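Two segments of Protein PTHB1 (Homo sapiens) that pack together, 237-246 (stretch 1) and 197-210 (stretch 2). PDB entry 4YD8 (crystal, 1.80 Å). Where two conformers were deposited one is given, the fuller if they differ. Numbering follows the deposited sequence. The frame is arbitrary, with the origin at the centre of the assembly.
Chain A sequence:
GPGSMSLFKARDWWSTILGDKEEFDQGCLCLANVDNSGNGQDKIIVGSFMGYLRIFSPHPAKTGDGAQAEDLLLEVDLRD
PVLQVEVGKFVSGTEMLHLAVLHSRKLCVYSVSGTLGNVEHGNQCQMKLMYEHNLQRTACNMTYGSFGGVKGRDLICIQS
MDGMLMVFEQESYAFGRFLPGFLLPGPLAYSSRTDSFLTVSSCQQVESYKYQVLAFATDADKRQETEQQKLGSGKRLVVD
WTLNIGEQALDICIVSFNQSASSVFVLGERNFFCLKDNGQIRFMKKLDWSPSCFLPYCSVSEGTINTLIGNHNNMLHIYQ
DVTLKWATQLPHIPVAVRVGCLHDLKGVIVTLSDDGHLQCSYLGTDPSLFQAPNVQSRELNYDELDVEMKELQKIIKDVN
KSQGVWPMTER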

ATOM      1  N   LEU A 237      20.179  18.316  -6.921  1.00 70.11           N
ATOM      2  CA  LEU A 237      19.666  16.958  -6.807  1.00 63.14           C
ATOM      3  C   LEU A 237      19.751  16.235  -8.150  1.00 66.41           C
ATOM      4  O   LEU A 237      19.116  16.643  -9.123  1.00 69.55           O
ATOM      5  CB  LEU A 237      18.225  16.970  -6.301  1.00 57.06           C
ATOM      6  CG  LEU A 237      17.544  15.605  -6.218  1.00 55.75           C
ATOM      7  CD1 LEU A 237      18.314  14.661  -5.307  1.00 52.50           C
ATOM      8  CD2 LEU A 237      16.115  15.769  -5.740  1.00 58.13           C
ATOM      9  N   VAL A 238      20.535  15.162  -8.203  1.00 57.21           N
ATOM     10  CA  VAL A 238      20.689  14.414  -9.441  1.00 52.82           C
ATOM     11  C   VAL A 238      20.101  13.004  -9.318  1.00 47.58           C
ATOM     12  O   VAL A 238      20.201  12.347  -8.282  1.00 46.56           O
ATOM     13  CB  VAL A 238      22.176  14.341  -9.875  1.00 63.36           C
ATOM     14  CG1 VAL A 238      23.000  13.540  -8.880  1.00 59.91           C
ATOM     15  CG2 VAL A 238      22.304  13.771 -11.285  1.00 64.53           C
ATOM     16  N   VAL A 239      19.461  12.555 -10.385  1.00 35.96           N
ATOM     17  CA  VAL A 239      18.876  11.224 -10.401  1.00 35.09           C
ATOM     18  C   VAL A 239      20.013  10.196 -10.418  1.00 39.32           C
ATOM     19  O   VAL A 239      21.095  10.475 -10.936  1.00 40.83           O
ATOM     20  CB  VAL A 239      17.939  11.058 -11.616  1.00 43.18           C
ATOM     21  CG1 VAL A 239      18.738  10.817 -12.891  1.00 48.73           C
ATOM     22  CG2 VAL A 239      16.958   9.955 -11.384  1.00 37.23           C
ATOM     23  N   ASP A 240      19.790   9.033  -9.816  1.00 38.13           N
ATOM     24  CA  ASP A 240      20.790   7.968  -9.829  1.00 42.76           C
ATOM     25  C   ASP A 240      20.706   7.192 -11.143  1.00 41.33           C
ATOM     26  O   ASP A 240      21.707   7.007 -11.847  1.00 40.59           O
ATOM     27  CB  ASP A 240      20.591   7.027  -8.633  1.00 43.86           C
ATOM     28  CG  ASP A 240      21.771   6.099  -8.420  1.00 48.91           C
ATOM     29  OD1 ASP A 240      22.920   6.561  -8.557  1.00 55.81           O
ATOM     30  OD2 ASP A 240      21.552   4.911  -8.107  1.00 51.70           O
ATOM     31  N   TRP A 241      19.501   6.741 -11.472  1.00 33.27           N
ATOM     32  CA  TRP A 241      19.249   6.169 -12.785  1.00 34.18           C
ATOM     33  C   TRP A 241      17.820   6.466 -13.226  1.00 33.99           C
ATOM     34  O   TRP A 241      16.969   6.826 -12.426  1.00 29.24           O
ATOM     35  CB  TRP A 241      19.519   4.648 -12.801  1.00 31.32           C
ATOM     36  CG  TRP A 241      18.765   3.802 -11.781  1.00 32.70           C
ATOM     37  CD1 TRP A 241      19.267   3.273 -10.623  1.00 32.29           C
ATOM     38  CD2 TRP A 241      17.402   3.351 -11.864  1.00 28.26           C
ATOM     39  NE1 TRP A 241      18.302   2.545  -9.977  1.00 34.14           N
ATOM     40  CE2 TRP A 241      17.153   2.567 -10.720  1.00 26.21           C
ATOM     41  CE3 TRP A 241      16.369   3.545 -12.787  1.00 26.21           C
ATOM     42  CZ2 TRP A 241      15.910   1.988 -10.464  1.00 28.01           C
ATOM     43  CZ3 TRP A 241      15.136   2.961 -12.540  1.00 29.27           C
ATOM     44  CH2 TRP A 241      14.918   2.188 -11.383  1.00 30.25           C
ATOM     45  N   THR A 242      17.576   6.317 -14.522  1.00 32.74           N
ATOM     46  CA  THR A 242      16.253   6.549 -15.065  0.51 30.38           C
ATOM     47  C   THR A 242      15.954   5.500 -16.143  1.00 30.00           C
ATOM     48  O   THR A 242      16.869   4.955 -16.764  1.00 34.71           O
ATOM     49  CB  THR A 242      16.132   7.996 -15.621  0.51 34.95           C
ATOM     50  OG1 THR A 242      14.761   8.315 -15.881  0.51 32.62           O
ATOM     51  CG2 THR A 242      16.967   8.176 -16.881  0.51 42.08           C
ATOM     52  N   LEU A 243      14.673   5.194 -16.327  1.00 29.19           N
ATOM     53  CA  LEU A 243      14.243   4.225 -17.338  1.00 28.58           C
ATOM     54  C   LEU A 243      12.979   4.756 -18.001  1.00 31.24           C
ATOM     55  O   LEU A 243      11.973   5.002 -17.333  1.00 33.18           O
ATOM     56  CB  LEU A 243      13.978   2.837 -16.725  1.00 28.43           C
ATOM     57  CG  LEU A 243      13.447   1.771 -17.697  1.00 30.36           C
ATOM     58  CD1 LEU A 243      14.533   1.287 -18.653  1.00 38.38           C
ATOM     59  CD2 LEU A 243      12.815   0.591 -16.965  1.00 29.45           C
ATOM     60  N   ASN A 244      13.018   4.950 -19.313  1.00 32.90           N
ATOM     61  CA  ASN A 244      11.798   5.348 -19.991  1.00 31.63           C
ATOM     62  C   ASN A 244      10.935   4.138 -20.271  1.00 33.84           C
ATOM     63  O   ASN A 244      11.349   3.240 -21.001  1.00 37.27           O
ATOM     64  CB  ASN A 244      12.088   6.081 -21.295  1.00 43.13           C
ATOM     65  CG  ASN A 244      10.866   6.800 -21.815  1.00 45.56           C
ATOM     66  OD1 ASN A 244       9.891   6.170 -22.212  1.00 41.81           O
ATOM     67  ND2 ASN A 244      10.895   8.125 -21.775  1.00 56.52           N
ATOM     68  N   ILE A 245       9.732   4.113 -19.699  1.00 32.47           N
ATOM     69  CA  ILE A 245       8.828   2.984 -19.902  1.00 28.84           C
ATOM     70  C   ILE A 245       7.729   3.270 -20.925  1.00 30.65           C
ATOM     71  O   ILE A 245       6.875   2.418 -21.185  1.00 29.18           O
ATOM     72  CB  ILE A 245       8.171   2.554 -18.583  1.00 29.74           C
ATOM     73  CG1 ILE A 245       7.461   3.740 -17.925  1.00 27.09           C
ATOM     74  CG2 ILE A 245       9.225   2.004 -17.636  1.00 29.20           C
ATOM     75  CD1 ILE A 245       6.554   3.333 -16.780  1.00 27.53           C
ATOM     76  N   GLY A 246       7.727   4.484 -21.467  1.00 31.44           N
ATOM     77  CA  GLY A 246       6.866   4.827 -22.587  1.00 36.68           C
ATOM     78  C   GLY A 246       5.376   4.905 -22.311  1.00 29.73           C
ATOM     79  O   GLY A 246       4.576   4.906 -23.247  1.00 32.56           O
TER
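Stretch 2 197-210: FLTVSSCQQVESYK

Stretch 2 forms a β-hairpin whose strands, 197-200 and 205-210, are joined by a type I turn from Ser201 to Gln204. Its second strand pairs with 241-244 of stretch 1 in antiparallel fashion, the axes 4.3 Å apart at closest approach and their directions 165° apart, so that Trp241 lies beside Ser208 and Asn244 beside Gln205. The ladder runs from Asp240 N to Ser208 O (2.7 Å), through Ser208 N to Trp241 O (3.1 Å), Leu243 N to Val206 O (2.9 Å) and Val206 N to Leu243 O (2.8 Å), to Ile245 N and Gln204 O (3.0 Å).

Trp241, Leu243, Val206 and Ser208 share one face of the sheet. Trp241 adopts p (chi1 56°), with chi2 of -103°, which lays its indole across the neighbouring strand: Ser208 CB sits over the five-membered ring, 3.3 Å from Trp241 CE2, while the far end reaches the hairpin's first strand, with Trp241 CH2 4.0 Å from Leu198 CD2. Val206, in t, meets Trp241 CZ3 through CG1 at 3.9 Å and Ile245 CG2 through CG2 at 3.7 Å, and so touches both side chains, one with each methyl. Ile245, with chi1 p and chi2 t, extends its CD1 to within 4.2 Å of Val200 CG1.

Thr242, Asn244, Gln205 and Glu207 occupy the opposite face. The bent Gln205 side chain (chi2 -105°, chi3 93°) brings OE1 to Asn244 ND2 in a 3.2 Å hydrogen bond, and water 2 links Gln205 NE2, Glu207 OE2 and Thr242 OG1. Past the Trp241-Ser208 pair, Tyr209 leaves its strand sideways, and in m (chi1 -63°) its ring comes to lie against Val239, whose CG2 sits over one face, 4.0 Å from the centroid of the Tyr209 ring; the Tyr209 OH donates to Glu207 OE1 (2.6 Å), anchoring the ring's tip.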

ATOM      1  N   PHE A 197      14.729   6.433  -3.280  1.00 28.03           N
ATOM      2  CA  PHE A 197      13.327   6.703  -3.566  1.00 25.54           C
ATOM      3  C   PHE A 197      13.056   6.501  -5.043  1.00 27.02           C
ATOM      4  O   PHE A 197      13.818   6.968  -5.890  1.00 26.47           O
ATOM      5  CB  PHE A 197      12.935   8.129  -3.167  1.00 26.12           C
ATOM      6  CG  PHE A 197      13.012   8.387  -1.690  1.00 28.22           C
ATOM      7  CD1 PHE A 197      12.104   7.802  -0.825  1.00 28.90           C
ATOM      8  CD2 PHE A 197      13.983   9.216  -1.171  1.00 34.87           C
ATOM      9  CE1 PHE A 197      12.173   8.038   0.540  1.00 27.46           C
ATOM     10  CE2 PHE A 197      14.056   9.461   0.199  1.00 34.76           C
ATOM     11  CZ  PHE A 197      13.148   8.859   1.047  1.00 28.13           C
ATOM     12  N   LEU A 198      11.963   5.819  -5.352  1.00 22.68           N
ATOM     13  CA  LEU A 198      11.590   5.589  -6.745  1.00 22.38           C
ATOM     14  C   LEU A 198      10.289   6.307  -7.061  1.00 30.14           C
ATOM     15  O   LEU A 198       9.356   6.320  -6.252  1.00 25.30           O
ATOM     16  CB  LEU A 198      11.460   4.075  -7.027  1.00 27.96           C
ATOM     17  CG  LEU A 198      12.840   3.432  -7.221  1.00 36.02           C
ATOM     18  CD1 LEU A 198      13.577   3.173  -5.903  1.00 33.87           C
ATOM     19  CD2 LEU A 198      12.737   2.184  -8.017  1.00 40.99           C
ATOM     20  N   THR A 199      10.227   6.929  -8.229  1.00 27.53           N
ATOM     21  CA  THR A 199       8.975   7.490  -8.679  1.00 24.01           C
ATOM     22  C   THR A 199       8.888   7.355 -10.195  1.00 27.95           C
ATOM     23  O   THR A 199       9.813   6.842 -10.826  1.00 26.70           O
ATOM     24  CB  THR A 199       8.818   8.963  -8.241  1.00 24.98           C
ATOM     25  OG1 THR A 199       7.482   9.404  -8.516  1.00 26.57           O
ATOM     26  CG2 THR A 199       9.833   9.876  -8.968  1.00 29.81           C
ATOM     27  N   VAL A 200       7.753   7.744 -10.767  1.00 23.00           N
ATOM     28  CA  VAL A 200       7.632   7.818 -12.222  1.00 25.37           C
ATOM     29  C   VAL A 200       7.100   9.193 -12.609  1.00 30.48           C
ATOM     30  O   VAL A 200       6.073   9.631 -12.093  1.00 30.51           O
ATOM     31  CB  VAL A 200       6.706   6.753 -12.800  1.00 23.27           C
ATOM     32  CG1 VAL A 200       6.874   6.683 -14.326  1.00 24.04           C
ATOM     33  CG2 VAL A 200       6.972   5.375 -12.143  1.00 22.48           C
ATOM     34  N   SER A 201       7.790   9.857 -13.526  1.00 26.92           N
ATOM     35  CA  SER A 201       7.451  11.233 -13.880  1.00 27.30           C
ATOM     36  C   SER A 201       6.400  11.296 -14.978  1.00 29.73           C
ATOM     37  O   SER A 201       6.071  10.286 -15.599  1.00 27.28           O
ATOM     38  CB  SER A 201       8.698  11.994 -14.342  1.00 30.23           C
ATOM     39  OG  SER A 201       9.164  11.450 -15.564  1.00 30.35           O
ATOM     40  N   SER A 202       5.908  12.500 -15.252  1.00 27.46           N
ATOM     41  CA  SER A 202       4.916  12.679 -16.305  1.00 29.98           C
ATOM     42  C   SER A 202       5.470  12.412 -17.698  1.00 33.32           C
ATOM     43  O   SER A 202       4.714  12.085 -18.610  1.00 34.52           O
ATOM     44  CB  SER A 202       4.328  14.090 -16.248  1.00 30.46           C
ATOM     45  OG  SER A 202       3.597  14.261 -15.051  1.00 30.69           O
ATOM     46  N   CYS A 203       6.779  12.532 -17.875  1.00 28.75           N
ATOM     47  CA  CYS A 203       7.333  12.206 -19.182  1.00 35.59           C
ATOM     48  C   CYS A 203       7.777  10.733 -19.220  1.00 34.26           C
ATOM     49  O   CYS A 203       8.606  10.329 -20.039  1.00 32.75           O
ATOM     50  CB  CYS A 203       8.480  13.168 -19.553  1.00 36.50           C
ATOM     51  SG  CYS A 203       9.883  13.162 -18.432  1.00 39.26           S
ATOM     52  N   GLN A 204       7.180   9.942 -18.330  1.00 27.54           N
ATOM     53  CA  GLN A 204       7.173   8.478 -18.411  1.00 29.90           C
ATOM     54  C   GLN A 204       8.537   7.853 -18.097  1.00 32.41           C
ATOM     55  O   GLN A 204       8.886   6.785 -18.607  1.00 29.94           O
ATOM     56  CB  GLN A 204       6.657   8.042 -19.797  1.00 29.79           C
ATOM     57  CG  GLN A 204       5.300   8.696 -20.142  1.00 29.74           C
ATOM     58  CD  GLN A 204       4.740   8.344 -21.510  1.00 29.72           C
ATOM     59  OE1 GLN A 204       5.476   8.148 -22.487  1.00 37.01           O
ATOM     60  NE2 GLN A 204       3.419   8.301 -21.597  1.00 32.70           N
ATOM     61  N   GLN A 205       9.283   8.520 -17.225  1.00 28.92           N
ATOM     62  CA  GLN A 205      10.564   8.026 -16.735  1.00 31.86           C
ATOM     63  C   GLN A 205      10.439   7.466 -15.327  1.00 26.04           C
ATOM     64  O   GLN A 205      10.034   8.183 -14.409  1.00 28.85           O
ATOM     65  CB  GLN A 205      11.602   9.148 -16.705  1.00 39.01           C
ATOM     66  CG  GLN A 205      11.814   9.840 -18.020  1.00 50.49           C
ATOM     67  CD  GLN A 205      13.106   9.414 -18.670  1.00 65.02           C
ATOM     68  OE1 GLN A 205      13.133   8.481 -19.472  1.00 69.01           O
ATOM     69  NE2 GLN A 205      14.196  10.089 -18.314  1.00 67.39           N
ATOM     70  N   VAL A 206      10.804   6.201 -15.148  1.00 25.27           N
ATOM     71  CA  VAL A 206      11.042   5.684 -13.811  1.00 23.37           C
ATOM     72  C   VAL A 206      12.355   6.281 -13.315  1.00 28.14           C
ATOM     73  O   VAL A 206      13.358   6.210 -14.002  1.00 34.89           O
ATOM     74  CB  VAL A 206      11.124   4.146 -13.778  1.00 27.81           C
ATOM     75  CG1 VAL A 206      11.341   3.659 -12.347  1.00 27.08           C
ATOM     76  CG2 VAL A 206       9.841   3.530 -14.329  1.00 28.26           C
ATOM     77  N   GLU A 207      12.343   6.872 -12.127  1.00 26.96           N
ATOM     78  CA  GLU A 207      13.519   7.554 -11.599  1.00 27.22           C
ATOM     79  C   GLU A 207      13.873   7.060 -10.210  1.00 25.36           C
ATOM     80  O   GLU A 207      12.989   6.825  -9.389  1.00 27.62           O
ATOM     81  CB  GLU A 207      13.275   9.063 -11.554  1.00 27.44           C
ATOM     82  CG  GLU A 207      12.838   9.635 -12.877  1.00 31.24           C
ATOM     83  CD  GLU A 207      12.643  11.127 -12.830  1.00 33.54           C
ATOM     84  OE1 GLU A 207      12.415  11.663 -11.724  1.00 38.31           O
ATOM     85  OE2 GLU A 207      12.731  11.773 -13.902  1.00 34.68           O
ATOM     86  N   SER A 208      15.167   6.902  -9.954  1.00 25.60           N
ATOM     87  CA  SER A 208      15.638   6.459  -8.653  1.00 28.13           C
ATOM     88  C   SER A 208      16.587   7.510  -8.084  1.00 27.92           C
ATOM     89  O   SER A 208      17.553   7.890  -8.738  1.00 31.25           O
ATOM     90  CB  SER A 208      16.347   5.108  -8.756  1.00 29.19           C
ATOM     91  OG  SER A 208      16.819   4.660  -7.495  1.00 30.60           O
ATOM     92  N   TYR A 209      16.301   7.961  -6.867  1.00 27.18           N
ATOM     93  CA  TYR A 209      17.124   8.956  -6.185  1.00 30.54           C
ATOM     94  C   TYR A 209      17.710   8.392  -4.896  1.00 33.90           C
ATOM     95  O   TYR A 209      16.968   7.957  -4.025  1.00 28.05           O
ATOM     96  CB  TYR A 209      16.299  10.198  -5.841  1.00 33.36           C
ATOM     97  CG  TYR A 209      15.757  10.928  -7.036  1.00 30.84           C
ATOM     98  CD1 TYR A 209      14.514  10.602  -7.565  1.00 30.19           C
ATOM     99  CD2 TYR A 209      16.489  11.946  -7.645  1.00 32.71           C
ATOM    100  CE1 TYR A 209      14.007  11.265  -8.669  1.00 34.56           C
ATOM    101  CE2 TYR A 209      15.989  12.618  -8.759  1.00 37.53           C
ATOM    102  CZ  TYR A 209      14.743  12.266  -9.264  1.00 36.29           C
ATOM    103  OH  TYR A 209      14.217  12.914 -10.362  1.00 39.39           O
ATOM    104  N   LYS A 210      19.032   8.420  -4.767  1.00 32.67           N
ATOM    105  CA  LYS A 210      19.692   7.977  -3.543  0.52 35.27           C
ATOM    106  C   LYS A 210      19.331   8.874  -2.369  1.00 36.34           C
ATOM    107  O   LYS A 210      19.355  10.106  -2.488  1.00 33.77           O
ATOM    108  CB  LYS A 210      21.211   7.952  -3.723  0.52 38.76           C
ATOM    109  CG  LYS A 210      21.704   6.969  -4.771  0.52 41.82           C
ATOM    110  CD  LYS A 210      22.860   6.128  -4.240  0.52 46.25           C
ATOM    111  CE  LYS A 210      22.367   4.850  -3.548  0.52 43.49           C
ATOM    112  NZ  LYS A 210      21.700   5.060  -2.220  0.52 37.99           N
TER
HETATM  113  O   HOH W   1       8.280   8.362 -23.155  1.00 37.78           O
HETATM  114  O   HOH W   2      14.261  11.109 -16.067  1.00 39.90           O
HETATM  115  O   HOH W   3      19.387   4.299  -6.864  1.00 41.90           O
HETATM  116  O   HOH W   4      20.754   9.966  -6.578  1.00 34.71           O